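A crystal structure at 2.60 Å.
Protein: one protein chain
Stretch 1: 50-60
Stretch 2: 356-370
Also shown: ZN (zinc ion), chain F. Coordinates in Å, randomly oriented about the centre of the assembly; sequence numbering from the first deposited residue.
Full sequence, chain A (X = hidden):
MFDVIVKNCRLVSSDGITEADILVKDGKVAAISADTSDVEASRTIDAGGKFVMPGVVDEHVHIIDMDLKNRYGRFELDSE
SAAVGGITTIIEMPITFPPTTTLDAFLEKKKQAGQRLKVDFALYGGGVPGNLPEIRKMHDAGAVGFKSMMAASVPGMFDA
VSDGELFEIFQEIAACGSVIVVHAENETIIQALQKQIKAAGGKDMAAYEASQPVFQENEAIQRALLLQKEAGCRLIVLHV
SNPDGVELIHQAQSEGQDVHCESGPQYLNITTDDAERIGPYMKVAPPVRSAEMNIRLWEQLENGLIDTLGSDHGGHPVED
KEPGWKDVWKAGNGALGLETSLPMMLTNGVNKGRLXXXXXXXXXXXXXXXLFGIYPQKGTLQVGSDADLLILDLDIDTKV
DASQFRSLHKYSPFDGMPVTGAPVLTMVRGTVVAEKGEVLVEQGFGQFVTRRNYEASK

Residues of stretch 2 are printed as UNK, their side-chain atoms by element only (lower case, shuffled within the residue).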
# COMPACT_ATOMS: atom_id res chain seq x y z
N LYS A 50 17.85 -27.09 -33.38
CA LYS A 50 17.47 -25.68 -33.22
C LYS A 50 16.31 -25.63 -32.25
O LYS A 50 15.68 -26.65 -31.95
CB LYS A 50 17.05 -25.07 -34.56
CG LYS A 50 18.12 -25.13 -35.63
CD LYS A 50 17.85 -24.13 -36.75
CE LYS A 50 18.55 -24.54 -38.03
NZ LYS A 50 17.97 -25.82 -38.52
N PHE A 51 16.02 -24.44 -31.73
CA PHE A 51 14.91 -24.30 -30.81
C PHE A 51 13.58 -24.45 -31.54
O PHE A 51 13.39 -23.91 -32.64
CB PHE A 51 14.95 -22.94 -30.14
CG PHE A 51 16.08 -22.79 -29.18
CD1 PHE A 51 16.08 -23.51 -27.99
CD2 PHE A 51 17.16 -21.97 -29.48
CE1 PHE A 51 17.16 -23.41 -27.11
CE2 PHE A 51 18.24 -21.86 -28.62
CZ PHE A 51 18.24 -22.59 -27.42
N VAL A 52 12.67 -25.20 -30.93
CA VAL A 52 11.35 -25.38 -31.50
C VAL A 52 10.37 -24.86 -30.45
O VAL A 52 10.49 -25.20 -29.28
CB VAL A 52 11.06 -26.86 -31.80
CG1 VAL A 52 9.60 -27.03 -32.21
CG2 VAL A 52 11.97 -27.33 -32.92
N MET A 53 9.43 -24.01 -30.86
CA MET A 53 8.45 -23.45 -29.93
C MET A 53 7.05 -23.55 -30.51
O MET A 53 6.87 -23.80 -31.70
CB MET A 53 8.77 -21.98 -29.64
CG MET A 53 8.66 -21.08 -30.86
SD MET A 53 9.04 -19.37 -30.48
CE MET A 53 7.47 -18.76 -30.05
N PRO A 54 6.02 -23.37 -29.66
CA PRO A 54 4.65 -23.46 -30.18
C PRO A 54 4.38 -22.25 -31.07
O PRO A 54 5.05 -21.22 -30.94
CB PRO A 54 3.79 -23.43 -28.91
CG PRO A 54 4.74 -23.90 -27.84
CD PRO A 54 6.01 -23.22 -28.20
N GLY A 55 3.41 -22.39 -31.97
CA GLY A 55 3.09 -21.28 -32.83
C GLY A 55 2.66 -20.11 -31.96
O GLY A 55 2.04 -20.29 -30.91
N VAL A 56 3.01 -18.90 -32.38
CA VAL A 56 2.63 -17.72 -31.62
C VAL A 56 1.13 -17.48 -31.74
O VAL A 56 0.56 -17.63 -32.82
CB VAL A 56 3.35 -16.48 -32.13
CG1 VAL A 56 2.71 -15.23 -31.54
CG2 VAL A 56 4.83 -16.57 -31.76
N VAL A 57 0.49 -17.13 -30.62
CA VAL A 57 -0.94 -16.85 -30.60
C VAL A 57 -1.08 -15.35 -30.36
O VAL A 57 -0.84 -14.88 -29.25
CB VAL A 57 -1.66 -17.63 -29.47
CG1 VAL A 57 -3.09 -17.15 -29.33
CG2 VAL A 57 -1.64 -19.12 -29.77
N ASP A 58 -1.46 -14.61 -31.39
CA ASP A 58 -1.62 -13.17 -31.26
C ASP A 58 -3.09 -12.80 -31.05
O ASP A 58 -3.92 -12.96 -31.95
CB ASP A 58 -1.07 -12.47 -32.50
CG ASP A 58 -0.85 -11.00 -32.26
OD1 ASP A 58 -1.65 -10.41 -31.52
OD2 ASP A 58 0.11 -10.44 -32.81
N GLU A 59 -3.39 -12.31 -29.85
CA GLU A 59 -4.74 -11.93 -29.44
C GLU A 59 -5.15 -10.54 -29.88
O GLU A 59 -6.28 -10.12 -29.63
CB GLU A 59 -4.83 -11.96 -27.91
CG GLU A 59 -3.91 -10.92 -27.27
CD GLU A 59 -3.87 -10.97 -25.75
OE1 GLU A 59 -4.22 -12.03 -25.18
OE2 GLU A 59 -3.48 -9.96 -25.13
N HIS A 60 -4.25 -9.81 -30.52
CA HIS A 60 -4.57 -8.45 -30.91
C HIS A 60 -4.27 -8.14 -32.38
O HIS A 60 -3.27 -7.49 -32.70
CB HIS A 60 -3.84 -7.49 -29.99
CG HIS A 60 -4.39 -6.11 -30.02
ND1 HIS A 60 -4.25 -5.23 -28.96
CD2 HIS A 60 -5.09 -5.45 -30.97
CE1 HIS A 60 -4.84 -4.09 -29.27
NE2 HIS A 60 -5.36 -4.19 -30.48
N UNK A 356 14.25 -14.16 -21.74
CA UNK A 356 14.54 -15.57 -21.90
C UNK A 356 13.54 -16.20 -22.86
O UNK A 356 12.39 -15.74 -22.98
c UNK A 356 14.50 -16.29 -20.56
o UNK A 356 13.22 -16.19 -19.98
N UNK A 357 13.98 -17.25 -23.55
CA UNK A 357 13.10 -17.94 -24.48
C UNK A 357 11.88 -18.44 -23.75
O UNK A 357 10.76 -18.37 -24.26
c UNK A 357 13.44 -18.62 -27.50
c UNK A 357 15.39 -20.01 -26.87
c UNK A 357 14.50 -18.85 -26.46
c UNK A 357 13.82 -19.12 -25.13
N UNK A 358 12.08 -18.94 -22.53
CA UNK A 358 10.99 -19.49 -21.74
C UNK A 358 9.92 -18.46 -21.48
O UNK A 358 8.73 -18.76 -21.57
o UNK A 358 14.25 -19.89 -21.19
c UNK A 358 12.40 -21.27 -20.55
o UNK A 358 14.68 -21.69 -20.00
c UNK A 358 13.88 -20.92 -20.58
c UNK A 358 11.50 -20.05 -20.41
N UNK A 359 10.33 -17.24 -21.14
CA UNK A 359 9.35 -16.20 -20.86
C UNK A 359 8.64 -15.76 -22.15
O UNK A 359 7.43 -15.52 -22.15
n UNK A 359 7.45 -15.48 -15.98
n UNK A 359 9.20 -14.01 -15.88
c UNK A 359 9.13 -13.83 -20.06
c UNK A 359 8.97 -13.45 -18.62
n UNK A 359 8.13 -14.38 -17.89
c UNK A 359 8.26 -14.63 -16.58
c UNK A 359 10.04 -15.01 -20.21
N UNK A 360 9.40 -15.67 -23.24
CA UNK A 360 8.85 -15.28 -24.52
C UNK A 360 7.72 -16.22 -24.90
O UNK A 360 6.66 -15.78 -25.32
c UNK A 360 9.50 -14.81 -26.99
c UNK A 360 8.89 -15.93 -27.79
c UNK A 360 9.93 -15.32 -25.61
c UNK A 360 10.70 -14.24 -27.72
N UNK A 361 7.95 -17.51 -24.74
CA UNK A 361 6.91 -18.48 -25.08
C UNK A 361 5.69 -18.34 -24.17
O UNK A 361 4.56 -18.58 -24.58
c UNK A 361 6.33 -20.93 -24.96
c UNK A 361 8.30 -20.17 -26.24
c UNK A 361 7.46 -19.92 -25.02
N UNK A 362 5.93 -17.92 -22.93
CA UNK A 362 4.85 -17.76 -21.98
C UNK A 362 3.92 -16.62 -22.35
O UNK A 362 2.69 -16.78 -22.35
c UNK A 362 4.83 -17.13 -18.14
o UNK A 362 4.44 -17.79 -17.15
o UNK A 362 5.60 -16.15 -18.07
c UNK A 362 5.40 -17.52 -20.57
c UNK A 362 4.32 -17.52 -19.51
N UNK A 363 4.50 -15.46 -22.67
CA UNK A 363 3.70 -14.29 -23.02
C UNK A 363 3.19 -14.22 -24.47
O UNK A 363 2.23 -13.50 -24.76
c UNK A 363 5.65 -12.88 -23.67
c UNK A 363 4.48 -12.99 -22.74
c UNK A 363 4.95 -12.96 -21.31
N UNK A 364 3.82 -14.98 -25.38
CA UNK A 364 3.41 -14.97 -26.78
C UNK A 364 2.65 -16.20 -27.21
O UNK A 364 2.06 -16.20 -28.30
s UNK A 364 6.49 -13.04 -28.76
c UNK A 364 5.53 -12.39 -30.11
c UNK A 364 4.62 -14.77 -27.70
c UNK A 364 5.20 -13.40 -27.58
N UNK A 365 2.64 -17.24 -26.39
CA UNK A 365 1.94 -18.47 -26.74
C UNK A 365 1.00 -18.98 -25.66
O UNK A 365 -0.20 -19.07 -25.86
c UNK A 365 2.93 -19.58 -27.08
s UNK A 365 4.24 -19.11 -28.23
N UNK A 366 1.57 -19.33 -24.51
CA UNK A 366 0.79 -19.89 -23.42
C UNK A 366 -0.31 -19.04 -22.82
O UNK A 366 -1.48 -19.41 -22.90
c UNK A 366 1.74 -20.38 -22.33
c UNK A 366 3.59 -22.02 -21.79
o UNK A 366 3.57 -21.64 -20.60
c UNK A 366 2.39 -21.71 -22.66
o UNK A 366 4.54 -22.66 -22.30
N UNK A 367 0.04 -17.90 -22.21
CA UNK A 367 -0.97 -17.07 -21.58
C UNK A 367 -2.10 -16.62 -22.51
O UNK A 367 -3.28 -16.74 -22.17
n UNK A 367 0.87 -16.51 -16.81
c UNK A 367 0.88 -15.09 -17.29
c UNK A 367 -0.32 -15.86 -20.89
c UNK A 367 -0.20 -16.01 -19.38
c UNK A 367 0.84 -15.05 -18.82
N UNK A 368 -1.75 -16.08 -23.69
CA UNK A 368 -2.90 -15.69 -24.52
C UNK A 368 -3.87 -16.87 -24.75
O UNK A 368 -5.07 -16.71 -24.57
c UNK A 368 -2.24 -15.16 -25.80
c UNK A 368 -0.49 -15.59 -24.25
c UNK A 368 -0.78 -15.60 -25.69
N UNK A 369 -3.37 -18.04 -25.09
CA UNK A 369 -4.23 -19.20 -25.30
C UNK A 369 -5.00 -19.51 -24.03
O UNK A 369 -6.22 -19.73 -24.05
c UNK A 369 -3.41 -20.40 -25.72
N UNK A 370 -4.29 -19.55 -22.92
CA UNK A 370 -4.91 -19.84 -21.64
C UNK A 370 -6.03 -18.86 -21.31
O UNK A 370 -7.15 -19.27 -21.06
c UNK A 370 -1.98 -21.01 -19.37
c UNK A 370 -3.01 -21.08 -20.48
n UNK A 370 -0.20 -22.22 -18.15
c UNK A 370 -3.87 -19.83 -20.52
c UNK A 370 -1.26 -22.32 -19.20
ZN ZN F . -5.92 -2.35 -31.37
O HOH W 1 -5.23 0.06 -31.39

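Position 356 carries one carbon and then one oxygen, out of reach of stretch 1. This is Ser356, at the N-cap of the helix, where its OG accepts from the backbone N of 359 at 3.3 Å. Position 357 has four carbons forked at the second, and one terminal carbon lies over the face of the Phe51 ring: Leu357, whose CD1 sits 3.5 Å from the ring centroid of Phe51, almost on the ring normal. At 358, three carbons end in two oxygens and touch nothing on stretch 1, giving Glu358.

Position 359 has three carbons, a nitrogen, and a carbon bearing two more nitrogens, a guanidinium beyond reach of stretch 1 that identifies Arg359. Position 360 repeats the forked four-carbon pattern, and a terminal carbon meets the Met53 side chain: Leu360, whose CD2 lies 3.9 Å from Met53 CE. Position 361 holds one carbon carrying two others, packed against Met53 and Pro54: Val361, with CG2 3.9 Å from Met53 CB and CG1 4.0 Å from Pro54 CD.

Three carbons, the last with two oxygens, out of reach of stretch 1, mark 362 as Glu362; its OE1 forms a salt bridge with Arg359 NH2 at 2.9 Å. Position 363, again a carbon bearing two carbons, makes no contact with stretch 1 and is Val363. At 364 an unbranched chain of two carbons, sulfur and carbon reaches the Val56 side chain; this is Met364, its CE 4.3 Å from Val56 CG1. Position 365 has one carbon and a sulfur nestled against the Pro54-Val56 segment: Cys365, with SG 3.5 Å from Pro54 O and 3.7 Å from Met53 CE.

Positions 366 (three carbons, the last with two oxygens) and 367 (four carbons in a row ending in nitrogen) make no contact with stretch 1; they are Glu366 and Lys367. At 368 three carbons close onto the backbone nitrogen, and the ring faces Val57 and Glu59: Pro368, with CG 3.6 Å from Val57 O and CB 3.8 Å from Glu59 OE1. A single carbon beside Val57 makes 369 Ala369, and the four-carbon chain ending in nitrogen at 370, out of reach, is Lys370.

The contact is largely apolar, pinned by one hydrogen bond across the stretches, from Val57 N to Met364 O at 3.0 Å. Within the helix Met364 O accepts no bond: Pro368 N has no hydrogen to give, and Ala369 N bonds weakly to Cys365 O. The carbonyl, within a pi-type turn at 362-366, is left to Val57 N. The small Cys365 side chain accompanies a close backbone approach, its CA lying 5.0 Å from Val56 CA.

Stretch 2 356-370: SLERLVEVMCEKPAK
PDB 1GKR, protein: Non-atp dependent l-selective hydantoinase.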